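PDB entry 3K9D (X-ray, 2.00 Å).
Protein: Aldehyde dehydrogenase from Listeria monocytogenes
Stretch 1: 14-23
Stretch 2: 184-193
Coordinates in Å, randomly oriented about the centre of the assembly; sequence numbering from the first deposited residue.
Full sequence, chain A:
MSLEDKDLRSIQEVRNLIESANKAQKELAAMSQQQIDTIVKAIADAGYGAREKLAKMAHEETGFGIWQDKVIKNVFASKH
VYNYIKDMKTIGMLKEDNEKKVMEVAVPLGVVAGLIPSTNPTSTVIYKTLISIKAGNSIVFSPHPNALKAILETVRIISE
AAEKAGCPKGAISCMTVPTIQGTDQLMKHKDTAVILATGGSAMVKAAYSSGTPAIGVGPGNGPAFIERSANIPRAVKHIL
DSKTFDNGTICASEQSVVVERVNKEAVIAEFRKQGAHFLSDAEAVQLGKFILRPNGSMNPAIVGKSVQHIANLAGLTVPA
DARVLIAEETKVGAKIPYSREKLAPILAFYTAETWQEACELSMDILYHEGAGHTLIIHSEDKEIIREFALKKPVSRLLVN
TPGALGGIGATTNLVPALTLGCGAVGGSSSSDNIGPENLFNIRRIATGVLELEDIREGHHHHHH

Stretch 1 (14-23) VRNLIESANK
Stretch 2 (184-193) DQLMKHKDTA

Residues 14-23 form unbroken helix within a longer one, phi/psi near -60/-45. The second stretch is helical through Lys-188, then turns at His-189 (-51/140) and passes Lys-190 (-63/-36) and Asp-191 (-83/-14) before Thr-192 (-71/120). The helix axes run in broadly the same direction, crossing at -35° with a closest approach of 9.7 Å. Register is set by CA-CA distances of 6.1 Å for Val-14 to Leu-186 and 6.8 Å for Ile-18 to Asp-191, so the first helix continues alongside the turn that ends the second.

Ile-18 covers the most surface. Its CB points toward the partner, and chi1 m with chi2 t (-74°, 164°) carries Ile-18 CD1 to 3.8 Å from Leu-186 CD1, 3.6 Å from His-189 CB and 3.4 Å from Thr-192 OG1. Thr-192 OG1 donates to Leu-186 O at 2.8 Å, tying the turn back to its own helix. Ile-18 CG2 lies 3.6 Å from Asp-191 CB and over one face of the His-189 ring, 4.1 Å from the centroid and 27° off the normal, a CH-pi contact. The ring (chi1 -148°, chi2 -83°) is held from its own side: Asp-191 N donates to His-189 ND1 at 3.1 Å.

Gln-185 is next, chi1 t, chi2 p, chi3 99°. Gln-185 CG packs 3.8 Å from Val-14 CG1, while Gln-185 OE1 accepts from Arg-15 NE at 2.9 Å and 157°, near the guanidinium plane. Arg-15 starts sideways and reaches this acceptor through an extended m, t, t chain; Arg-15 CG sits at the His-189 ring edge, 4.2 Å from His-189 CD2.

Val-14, chi1 t, sets Val-14 CG1 3.8 Å from Leu-186 CB. The rule is i, i+4: Val-14, Ile-18 and Asn-22 all point toward the partner, with apolar packing at the first two and a polar bond beside them.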

# COMPACT_ATOMS: atom_id res chain seq x y z
N VAL A 14 -24.20 -3.58 -7.73
CA VAL A 14 -22.88 -3.13 -7.33
C VAL A 14 -22.50 -1.74 -7.91
O VAL A 14 -22.03 -0.87 -7.18
CB VAL A 14 -21.85 -4.22 -7.67
CG1 VAL A 14 -20.45 -3.70 -7.58
CG2 VAL A 14 -22.04 -5.41 -6.73
N ARG A 15 -22.74 -1.55 -9.20
CA ARG A 15 -22.61 -0.23 -9.83
C ARG A 15 -23.52 0.85 -9.20
O ARG A 15 -23.08 1.98 -9.02
CB ARG A 15 -22.90 -0.33 -11.33
CG ARG A 15 -21.97 -1.27 -12.09
CD ARG A 15 -22.27 -1.20 -13.57
NE ARG A 15 -21.65 -2.28 -14.34
CZ ARG A 15 -21.94 -2.55 -15.62
NH1 ARG A 15 -22.85 -1.85 -16.27
NH2 ARG A 15 -21.31 -3.53 -16.25
N ASN A 16 -24.75 0.50 -8.84
CA ASN A 16 -25.66 1.42 -8.14
C ASN A 16 -25.13 1.76 -6.74
O ASN A 16 -25.06 2.93 -6.37
CB ASN A 16 -27.08 0.86 -8.04
CG ASN A 16 -27.74 0.67 -9.39
OD1 ASN A 16 -27.42 1.35 -10.36
ND2 ASN A 16 -28.68 -0.27 -9.46
N LEU A 17 -24.75 0.73 -6.00
CA LEU A 17 -24.16 0.85 -4.67
C LEU A 17 -22.87 1.69 -4.62
O LEU A 17 -22.70 2.50 -3.73
CB LEU A 17 -23.91 -0.55 -4.07
CG LEU A 17 -25.16 -1.38 -3.72
CD1 LEU A 17 -24.76 -2.79 -3.31
CD2 LEU A 17 -25.98 -0.72 -2.64
N ILE A 18 -21.98 1.47 -5.58
CA ILE A 18 -20.76 2.27 -5.70
C ILE A 18 -21.07 3.76 -6.02
O ILE A 18 -20.51 4.66 -5.39
CB ILE A 18 -19.79 1.65 -6.75
CG1 ILE A 18 -19.13 0.41 -6.16
CG2 ILE A 18 -18.72 2.65 -7.20
CD1 ILE A 18 -18.50 -0.46 -7.20
N GLU A 19 -22.01 3.97 -6.94
CA GLU A 19 -22.49 5.31 -7.33
C GLU A 19 -23.05 6.13 -6.15
O GLU A 19 -22.76 7.33 -6.03
CB GLU A 19 -23.57 5.16 -8.41
CG GLU A 19 -23.97 6.44 -9.13
CD GLU A 19 -25.22 6.26 -9.97
OE1 GLU A 19 -26.25 5.80 -9.43
OE2 GLU A 19 -25.19 6.59 -11.18
N SER A 20 -23.86 5.49 -5.30
CA SER A 20 -24.42 6.12 -4.10
C SER A 20 -23.32 6.38 -3.08
O SER A 20 -23.28 7.44 -2.47
CB SER A 20 -25.49 5.22 -3.46
OG SER A 20 -26.66 5.19 -4.24
N ALA A 21 -22.42 5.41 -2.91
CA ALA A 21 -21.30 5.55 -2.00
C ALA A 21 -20.35 6.66 -2.43
O ALA A 21 -19.78 7.34 -1.58
CB ALA A 21 -20.57 4.23 -1.84
N ASN A 22 -20.20 6.83 -3.74
CA ASN A 22 -19.37 7.88 -4.34
C ASN A 22 -19.88 9.26 -3.93
O ASN A 22 -19.13 10.06 -3.34
CB ASN A 22 -19.36 7.72 -5.86
CG ASN A 22 -18.25 8.48 -6.53
OD1 ASN A 22 -17.14 8.60 -6.01
ND2 ASN A 22 -18.54 9.00 -7.72
N LYS A 23 -21.16 9.50 -4.19
CA LYS A 23 -21.84 10.75 -3.81
C LYS A 23 -21.80 11.01 -2.31
O LYS A 23 -21.49 12.12 -1.88
CB LYS A 23 -23.30 10.73 -4.27
CG LYS A 23 -23.51 10.83 -5.78
CD LYS A 23 -24.99 10.77 -6.10
CE LYS A 23 -25.27 10.01 -7.39
NZ LYS A 23 -26.68 9.52 -7.43
N ASP A 184 -16.51 -9.28 -8.38
CA ASP A 184 -15.52 -8.87 -9.40
C ASP A 184 -15.73 -7.42 -9.84
O ASP A 184 -14.77 -6.68 -10.02
CB ASP A 184 -15.58 -9.78 -10.63
CG ASP A 184 -14.48 -9.45 -11.64
OD1 ASP A 184 -13.30 -9.69 -11.31
OD2 ASP A 184 -14.79 -8.94 -12.73
N GLN A 185 -16.99 -7.05 -10.04
CA GLN A 185 -17.36 -5.69 -10.44
C GLN A 185 -17.02 -4.71 -9.32
O GLN A 185 -16.48 -3.64 -9.58
CB GLN A 185 -18.85 -5.60 -10.84
CG GLN A 185 -19.38 -4.19 -11.17
CD GLN A 185 -18.68 -3.52 -12.37
OE1 GLN A 185 -19.18 -3.54 -13.48
NE2 GLN A 185 -17.52 -2.91 -12.13
N LEU A 186 -17.29 -5.10 -8.07
CA LEU A 186 -16.94 -4.26 -6.91
C LEU A 186 -15.46 -3.98 -6.81
O LEU A 186 -15.05 -2.85 -6.54
CB LEU A 186 -17.44 -4.88 -5.60
CG LEU A 186 -17.11 -4.13 -4.29
CD1 LEU A 186 -17.79 -2.73 -4.21
CD2 LEU A 186 -17.46 -4.94 -3.06
N MET A 187 -14.65 -5.01 -7.04
CA MET A 187 -13.21 -4.88 -6.94
C MET A 187 -12.64 -4.10 -8.13
O MET A 187 -11.76 -3.27 -7.94
CB MET A 187 -12.52 -6.26 -6.83
CG MET A 187 -12.76 -7.03 -5.52
SD MET A 187 -11.81 -8.57 -5.41
CE MET A 187 -12.35 -9.41 -6.89
N LYS A 188 -13.13 -4.38 -9.34
CA LYS A 188 -12.57 -3.78 -10.59
C LYS A 188 -13.02 -2.35 -10.90
O LYS A 188 -12.32 -1.63 -11.62
CB LYS A 188 -12.83 -4.67 -11.81
CG LYS A 188 -11.92 -5.90 -11.90
CD LYS A 188 -12.20 -6.75 -13.14
CE LYS A 188 -11.29 -7.98 -13.23
NZ LYS A 188 -9.91 -7.69 -13.72
N HIS A 189 -14.17 -1.94 -10.37
CA HIS A 189 -14.75 -0.62 -10.64
C HIS A 189 -13.79 0.55 -10.43
O HIS A 189 -13.00 0.57 -9.49
CB HIS A 189 -16.00 -0.38 -9.80
CG HIS A 189 -17.02 0.48 -10.47
ND1 HIS A 189 -16.96 1.86 -10.45
CD2 HIS A 189 -18.11 0.16 -11.20
CE1 HIS A 189 -17.98 2.35 -11.12
NE2 HIS A 189 -18.69 1.34 -11.59
N LYS A 190 -13.88 1.53 -11.34
CA LYS A 190 -13.06 2.74 -11.33
C LYS A 190 -13.28 3.61 -10.08
O LYS A 190 -12.33 4.21 -9.55
CB LYS A 190 -13.36 3.54 -12.61
CG LYS A 190 -12.49 4.75 -12.84
CD LYS A 190 -13.22 5.79 -13.69
CE LYS A 190 -12.92 7.20 -13.20
NZ LYS A 190 -11.45 7.45 -13.06
N ASP A 191 -14.52 3.66 -9.60
CA ASP A 191 -14.89 4.48 -8.45
C ASP A 191 -14.61 3.85 -7.08
O ASP A 191 -14.61 4.55 -6.04
CB ASP A 191 -16.34 4.96 -8.61
CG ASP A 191 -16.49 5.89 -9.78
OD1 ASP A 191 -15.54 6.67 -10.01
OD2 ASP A 191 -17.53 5.86 -10.48
N THR A 192 -14.33 2.55 -7.10
CA THR A 192 -13.75 1.84 -5.95
C THR A 192 -12.29 2.25 -5.75
O THR A 192 -11.45 2.03 -6.63
CB THR A 192 -13.86 0.31 -6.14
OG1 THR A 192 -15.24 -0.03 -6.34
CG2 THR A 192 -13.30 -0.44 -4.93
N ALA A 193 -11.98 2.81 -4.58
CA ALA A 193 -10.66 3.38 -4.30
C ALA A 193 -9.66 2.41 -3.69
O ALA A 193 -8.43 2.54 -3.86
CB ALA A 193 -10.80 4.59 -3.42